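Local coordinates for protein probable D-tyrosyl-tRNA(Tyr) deacylase 1 (Homo sapiens, PDB 2OKV) that deacylates mischarged D-aminoacyl-tRNAs and glycyl-tRNA(Ala), working as a homodimer, and also binds DNA with a possible role in replication, at residues B[1-11]-B[23-32]. Sequence-based numbering, arbitrary orientation.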
ATOM      1  N   MET B   1     -15.162  -0.670   4.636  1.00 41.44           N
ATOM      2  CA  MET B   1     -13.926   0.130   4.780  1.00 42.25           C
ATOM      3  C   MET B   1     -12.697  -0.726   4.596  1.00 41.23           C
ATOM      4  O   MET B   1     -12.612  -1.838   5.135  1.00 40.43           O
ATOM      5  CB  MET B   1     -13.887   0.826   6.143  1.00 42.37           C
ATOM      6  CG  MET B   1     -13.069   2.104   6.132  1.00 43.59           C
ATOM      7  SD  MET B   1     -13.211   3.071   7.634  1.00 46.18           S
ATOM      8  CE  MET B   1     -14.981   3.264   7.692  1.00 45.15           C
ATOM      9  N   LYS B   2     -11.759  -0.214   3.805  1.00 40.69           N
ATOM     10  CA  LYS B   2     -10.453  -0.834   3.640  1.00 40.76           C
ATOM     11  C   LYS B   2      -9.363   0.160   3.981  1.00 40.49           C
ATOM     12  O   LYS B   2      -9.538   1.371   3.796  1.00 40.06           O
ATOM     13  CB  LYS B   2     -10.242  -1.298   2.196  1.00 41.28           C
ATOM     14  CG  LYS B   2     -11.177  -2.381   1.696  1.00 41.81           C
ATOM     15  CD  LYS B   2     -10.557  -3.053   0.470  1.00 44.94           C
ATOM     16  CE  LYS B   2     -11.587  -3.462  -0.573  1.00 46.50           C
ATOM     17  NZ  LYS B   2     -12.083  -4.873  -0.456  1.00 48.78           N
ATOM     18  N   ALA B   3      -8.222  -0.355   4.429  1.00 40.20           N
ATOM     19  CA  ALA B   3      -7.042   0.466   4.680  1.00 39.88           C
ATOM     20  C   ALA B   3      -5.777  -0.290   4.276  1.00 40.21           C
ATOM     21  O   ALA B   3      -5.686  -1.509   4.465  1.00 39.75           O
ATOM     22  CB  ALA B   3      -6.973   0.854   6.167  1.00 40.64           C
ATOM     23  N   VAL B   4      -4.826   0.429   3.692  1.00 39.84           N
ATOM     24  CA  VAL B   4      -3.475  -0.102   3.525  1.00 40.22           C
ATOM     25  C   VAL B   4      -2.595   0.669   4.484  1.00 40.82           C
ATOM     26  O   VAL B   4      -2.550   1.893   4.455  1.00 41.12           O
ATOM     27  CB  VAL B   4      -2.958  -0.030   2.074  1.00 40.16           C
ATOM     28  CG1 VAL B   4      -1.438  -0.376   2.016  1.00 39.36           C
ATOM     29  CG2 VAL B   4      -3.762  -0.987   1.183  1.00 38.37           C
ATOM     30  N   VAL B   5      -1.914  -0.071   5.348  1.00 41.19           N
ATOM     31  CA  VAL B   5      -1.102   0.501   6.403  1.00 41.37           C
ATOM     32  C   VAL B   5       0.356   0.172   6.113  1.00 41.32           C
ATOM     33  O   VAL B   5       0.728  -1.001   5.920  1.00 40.94           O
ATOM     34  CB  VAL B   5      -1.517  -0.070   7.781  1.00 41.66           C
ATOM     35  CG1 VAL B   5      -0.606   0.445   8.863  1.00 42.84           C
ATOM     36  CG2 VAL B   5      -2.979   0.289   8.108  1.00 41.07           C
ATOM     37  N   GLN B   6       1.185   1.204   6.038  1.00 41.30           N
ATOM     38  CA  GLN B   6       2.612   0.990   5.792  1.00 41.20           C
ATOM     39  C   GLN B   6       3.415   1.536   6.961  1.00 41.29           C
ATOM     40  O   GLN B   6       3.207   2.673   7.372  1.00 42.09           O
ATOM     41  CB  GLN B   6       3.048   1.670   4.486  1.00 40.75           C
ATOM     42  CG  GLN B   6       2.429   1.027   3.236  1.00 38.50           C
ATOM     43  CD  GLN B   6       2.800   1.744   1.946  1.00 41.72           C
ATOM     44  OE1 GLN B   6       3.897   1.554   1.405  1.00 40.31           O
ATOM     45  NE2 GLN B   6       1.849   2.534   1.407  1.00 37.24           N
ATOM     46  N   ARG B   7       4.333   0.733   7.488  1.00 41.09           N
ATOM     47  CA  ARG B   7       5.194   1.188   8.574  1.00 41.01           C
ATOM     48  C   ARG B   7       6.248   2.089   7.962  1.00 40.98           C
ATOM     49  O   ARG B   7       6.886   1.713   6.988  1.00 40.59           O
ATOM     50  CB  ARG B   7       5.864   0.005   9.282  1.00 41.17           C
ATOM     51  CG  ARG B   7       6.811   0.419  10.414  1.00 41.27           C
ATOM     52  CD  ARG B   7       7.404  -0.767  11.153  1.00 41.16           C
ATOM     53  NE  ARG B   7       8.447  -1.429  10.369  1.00 42.13           N
ATOM     54  CZ  ARG B   7       9.141  -2.484  10.776  1.00 43.09           C
ATOM     55  NH1 ARG B   7       8.890  -3.038  11.961  1.00 43.05           N
ATOM     56  NH2 ARG B   7      10.079  -3.003   9.982  1.00 41.66           N
ATOM     57  N   VAL B   8       6.449   3.269   8.540  1.00 41.19           N
ATOM     58  CA  VAL B   8       7.378   4.237   7.938  1.00 41.53           C
ATOM     59  C   VAL B   8       8.501   4.693   8.880  1.00 41.99           C
ATOM     60  O   VAL B   8       8.300   4.762  10.117  1.00 41.33           O
ATOM     61  CB  VAL B   8       6.626   5.470   7.361  1.00 41.27           C
ATOM     62  CG1 VAL B   8       5.653   5.045   6.258  1.00 42.03           C
ATOM     63  CG2 VAL B   8       5.903   6.259   8.458  1.00 41.65           C
ATOM     64  N   THR B   9       9.678   5.005   8.318  1.00 41.46           N
ATOM     65  CA  THR B   9      10.640   5.750   9.132  1.00 41.80           C
ATOM     66  C   THR B   9      10.336   7.248   9.041  1.00 40.82           C
ATOM     67  O   THR B   9      10.630   7.993   9.963  1.00 40.02           O
ATOM     68  CB  THR B   9      12.152   5.419   8.879  1.00 42.47           C
ATOM     69  OG1 THR B   9      12.711   6.354   7.975  1.00 47.88           O
ATOM     70  CG2 THR B   9      12.344   4.047   8.380  1.00 39.93           C
ATOM     71  N   ARG B  10       9.695   7.659   7.943  1.00 39.54           N
ATOM     72  CA  ARG B  10       9.140   8.995   7.799  1.00 39.90           C
ATOM     73  C   ARG B  10       8.126   9.016   6.648  1.00 39.14           C
ATOM     74  O   ARG B  10       8.094   8.113   5.834  1.00 38.84           O
ATOM     75  CB  ARG B  10      10.251  10.042   7.575  1.00 40.14           C
ATOM     76  CG  ARG B  10      11.122   9.783   6.346  1.00 40.28           C
ATOM     77  CD  ARG B  10      12.221  10.839   6.160  1.00 41.58           C
ATOM     78  NE  ARG B  10      13.147  10.917   7.296  1.00 45.54           N
ATOM     79  CZ  ARG B  10      14.184  10.105   7.514  1.00 45.25           C
ATOM     80  NH1 ARG B  10      14.472   9.118   6.671  1.00 45.42           N
ATOM     81  NH2 ARG B  10      14.950  10.297   8.578  1.00 45.24           N
ATOM     82  N   ALA B  11       7.307  10.054   6.579  1.00 39.24           N
ATOM     83  CA  ALA B  11       6.324  10.160   5.510  1.00 39.34           C
ATOM     84  C   ALA B  11       5.897  11.602   5.409  1.00 39.49           C
ATOM     85  O   ALA B  11       5.963  12.332   6.391  1.00 39.09           O
ATOM     86  CB  ALA B  11       5.132   9.271   5.802  1.00 39.93           C
ATOM     87  N   ILE B  23       5.498  13.299   8.981  1.00 38.71           N
ATOM     88  CA  ILE B  23       5.692  12.553  10.220  1.00 38.81           C
ATOM     89  C   ILE B  23       7.072  11.891  10.224  1.00 39.16           C
ATOM     90  O   ILE B  23       7.682  11.702   9.167  1.00 38.98           O
ATOM     91  CB  ILE B  23       4.584  11.460  10.482  1.00 38.48           C
ATOM     92  CG1 ILE B  23       4.547  10.389   9.379  1.00 40.40           C
ATOM     93  CG2 ILE B  23       3.201  12.094  10.691  1.00 38.13           C
ATOM     94  CD1 ILE B  23       3.979   9.046   9.864  1.00 39.33           C
ATOM     95  N   GLY B  24       7.559  11.554  11.412  1.00 38.54           N
ATOM     96  CA  GLY B  24       8.755  10.751  11.530  1.00 39.19           C
ATOM     97  C   GLY B  24       8.350   9.298  11.596  1.00 39.66           C
ATOM     98  O   GLY B  24       7.542   8.836  10.789  1.00 38.93           O
ATOM     99  N   ARG B  25       8.920   8.560  12.547  1.00 40.07           N
ATOM    100  CA  ARG B  25       8.579   7.154  12.701  1.00 40.53           C
ATOM    101  C   ARG B  25       7.094   6.978  13.032  1.00 40.48           C
ATOM    102  O   ARG B  25       6.518   7.739  13.820  1.00 39.61           O
ATOM    103  CB  ARG B  25       9.437   6.516  13.791  1.00 41.65           C
ATOM    104  CG  ARG B  25      10.896   6.362  13.410  1.00 44.39           C
ATOM    105  CD  ARG B  25      11.526   5.279  14.270  1.00 50.72           C
ATOM    106  NE  ARG B  25      12.900   4.975  13.878  1.00 55.85           N
ATOM    107  CZ  ARG B  25      13.966   5.232  14.636  1.00 59.31           C
ATOM    108  NH1 ARG B  25      13.818   5.800  15.831  1.00 61.23           N
ATOM    109  NH2 ARG B  25      15.186   4.916  14.207  1.00 60.19           N
ATOM    110  N   GLY B  26       6.481   5.971  12.424  1.00 40.24           N
ATOM    111  CA  GLY B  26       5.088   5.670  12.673  1.00 40.78           C
ATOM    112  C   GLY B  26       4.459   4.909  11.519  1.00 41.54           C
ATOM    113  O   GLY B  26       5.049   3.980  10.963  1.00 41.13           O
ATOM    114  N   ILE B  27       3.269   5.336  11.131  1.00 42.54           N
ATOM    115  CA  ILE B  27       2.457   4.573  10.193  1.00 43.23           C
ATOM    116  C   ILE B  27       1.733   5.504   9.196  1.00 43.39           C
ATOM    117  O   ILE B  27       1.230   6.551   9.586  1.00 43.10           O
ATOM    118  CB  ILE B  27       1.559   3.635  11.061  1.00 44.57           C
ATOM    119  CG1 ILE B  27       1.609   2.188  10.617  1.00 45.37           C
ATOM    120  CG2 ILE B  27       0.189   4.195  11.508  1.00 44.28           C
ATOM    121  CD1 ILE B  27       1.293   1.290  11.729  1.00 44.36           C
ATOM    122  N   CYS B  28       1.745   5.138   7.911  1.00 42.67           N
ATOM    123  CA  CYS B  28       0.973   5.838   6.881  1.00 43.20           C
ATOM    124  C   CYS B  28      -0.211   4.963   6.518  1.00 42.94           C
ATOM    125  O   CYS B  28      -0.047   3.806   6.140  1.00 43.37           O
ATOM    126  CB  CYS B  28       1.823   6.130   5.621  1.00 42.84           C
ATOM    127  SG  CYS B  28       0.920   6.996   4.288  1.00 44.54           S
ATOM    128  N   VAL B  29      -1.402   5.523   6.640  1.00 42.80           N
ATOM    129  CA  VAL B  29      -2.632   4.797   6.386  1.00 42.48           C
ATOM    130  C   VAL B  29      -3.292   5.393   5.149  1.00 42.85           C
ATOM    131  O   VAL B  29      -3.577   6.601   5.097  1.00 42.66           O
ATOM    132  CB  VAL B  29      -3.604   4.897   7.595  1.00 42.92           C
ATOM    133  CG1 VAL B  29      -4.905   4.123   7.321  1.00 41.86           C
ATOM    134  CG2 VAL B  29      -2.916   4.404   8.876  1.00 42.61           C
ATOM    135  N   LEU B  30      -3.508   4.546   4.147  1.00 42.25           N
ATOM    136  CA  LEU B  30      -4.314   4.919   3.005  1.00 42.02           C
ATOM    137  C   LEU B  30      -5.698   4.356   3.233  1.00 41.81           C
ATOM    138  O   LEU B  30      -5.862   3.136   3.343  1.00 41.92           O
ATOM    139  CB  LEU B  30      -3.691   4.384   1.715  1.00 42.23           C
ATOM    140  CG  LEU B  30      -2.315   4.992   1.406  1.00 42.64           C
ATOM    141  CD1 LEU B  30      -1.569   4.157   0.388  1.00 41.96           C
ATOM    142  CD2 LEU B  30      -2.445   6.459   0.900  1.00 42.47           C
ATOM    143  N   LEU B  31      -6.690   5.245   3.300  1.00 41.67           N
ATOM    144  CA  LEU B  31      -8.031   4.887   3.782  1.00 41.72           C
ATOM    145  C   LEU B  31      -9.108   4.892   2.689  1.00 40.90           C
ATOM    146  O   LEU B  31      -9.428   5.951   2.118  1.00 39.78           O
ATOM    147  CB  LEU B  31      -8.434   5.847   4.892  1.00 41.64           C
ATOM    148  CG  LEU B  31      -9.257   5.430   6.116  1.00 44.87           C
ATOM    149  CD1 LEU B  31     -10.424   6.397   6.247  1.00 41.88           C
ATOM    150  CD2 LEU B  31      -9.746   3.975   6.149  1.00 44.13           C
ATOM    151  N   GLY B  32      -9.684   3.716   2.430  1.00 39.93           N
ATOM    152  CA  GLY B  32     -10.738   3.549   1.434  1.00 40.45           C
ATOM    153  C   GLY B  32     -12.123   3.396   2.032  1.00 40.61           C
ATOM    154  O   GLY B  32     -12.442   2.357   2.603  1.00 41.02           O
TER
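Val-5 and Ile-27 meet on one face of two neighbouring antiparallel strands, 2-8 and 26-32, whose axes approach to 4.6 Å. Their side chains slant across one another, with Val-5 CG1 modelled 3.3 Å from Ile-27 CG1; this is shorter than usual for two carbons, and its exact closeness is doubtful. The rotation of Val-5 about CA-CB turns CG1 toward Ile-27, while CG2 runs alongside Val-29 CG2, both side chains pointing the same way. On this same face Val-29 CG1 meets the methyl of Ala-3 at 4.0 Å, and Leu-31 CD2 bridges from Ala-3 CB to Met-1 CG. Helix 39-51 packs over this side through Met-45 and Ile-49.

The other face carries Val-4, Gln-6, Val-8, Cys-28 and Leu-30. Here Val-8 divides its branches: CG1, anti to the carbonyl carbon (chi1 -61°), reaches Cys-28 CB, whereas CG2, placed between the backbone nitrogen and carbonyl carbon, touches Ile-23 CD1 at 3.7 Å. Ile-23 CG1 in turn rests against Ala-11 CB, extending the apolar row round the corner at Thr-9.

Paired backbone N-H···O hydrogen bonds join Lys-2 with Gly-32, Val-4 with Leu-30, Gln-6 with Cys-28 and Val-8 with Gly-26. Between Gln-6 and Cys-28 both bonds are 170° at hydrogen and lie in the carbonyl planes. Toward the corner this regularity declines, since Val-8 N sits 36° out of the Gly-26 carbonyl plane. Beyond it, Ala-11 and Ile-23 form another two-bond pair.

Val-4 and Cys-28 belong to the observed magnesium site, Gln-6 also binds magnesium, and Leu-30 packs on Thr-142 of the second subunit. The pairing of Val-4, Gln-6 and Cys-28 into the sheet probably holds these metal-site residues at a set spacing, with an apolar, helix-covered layer behind them.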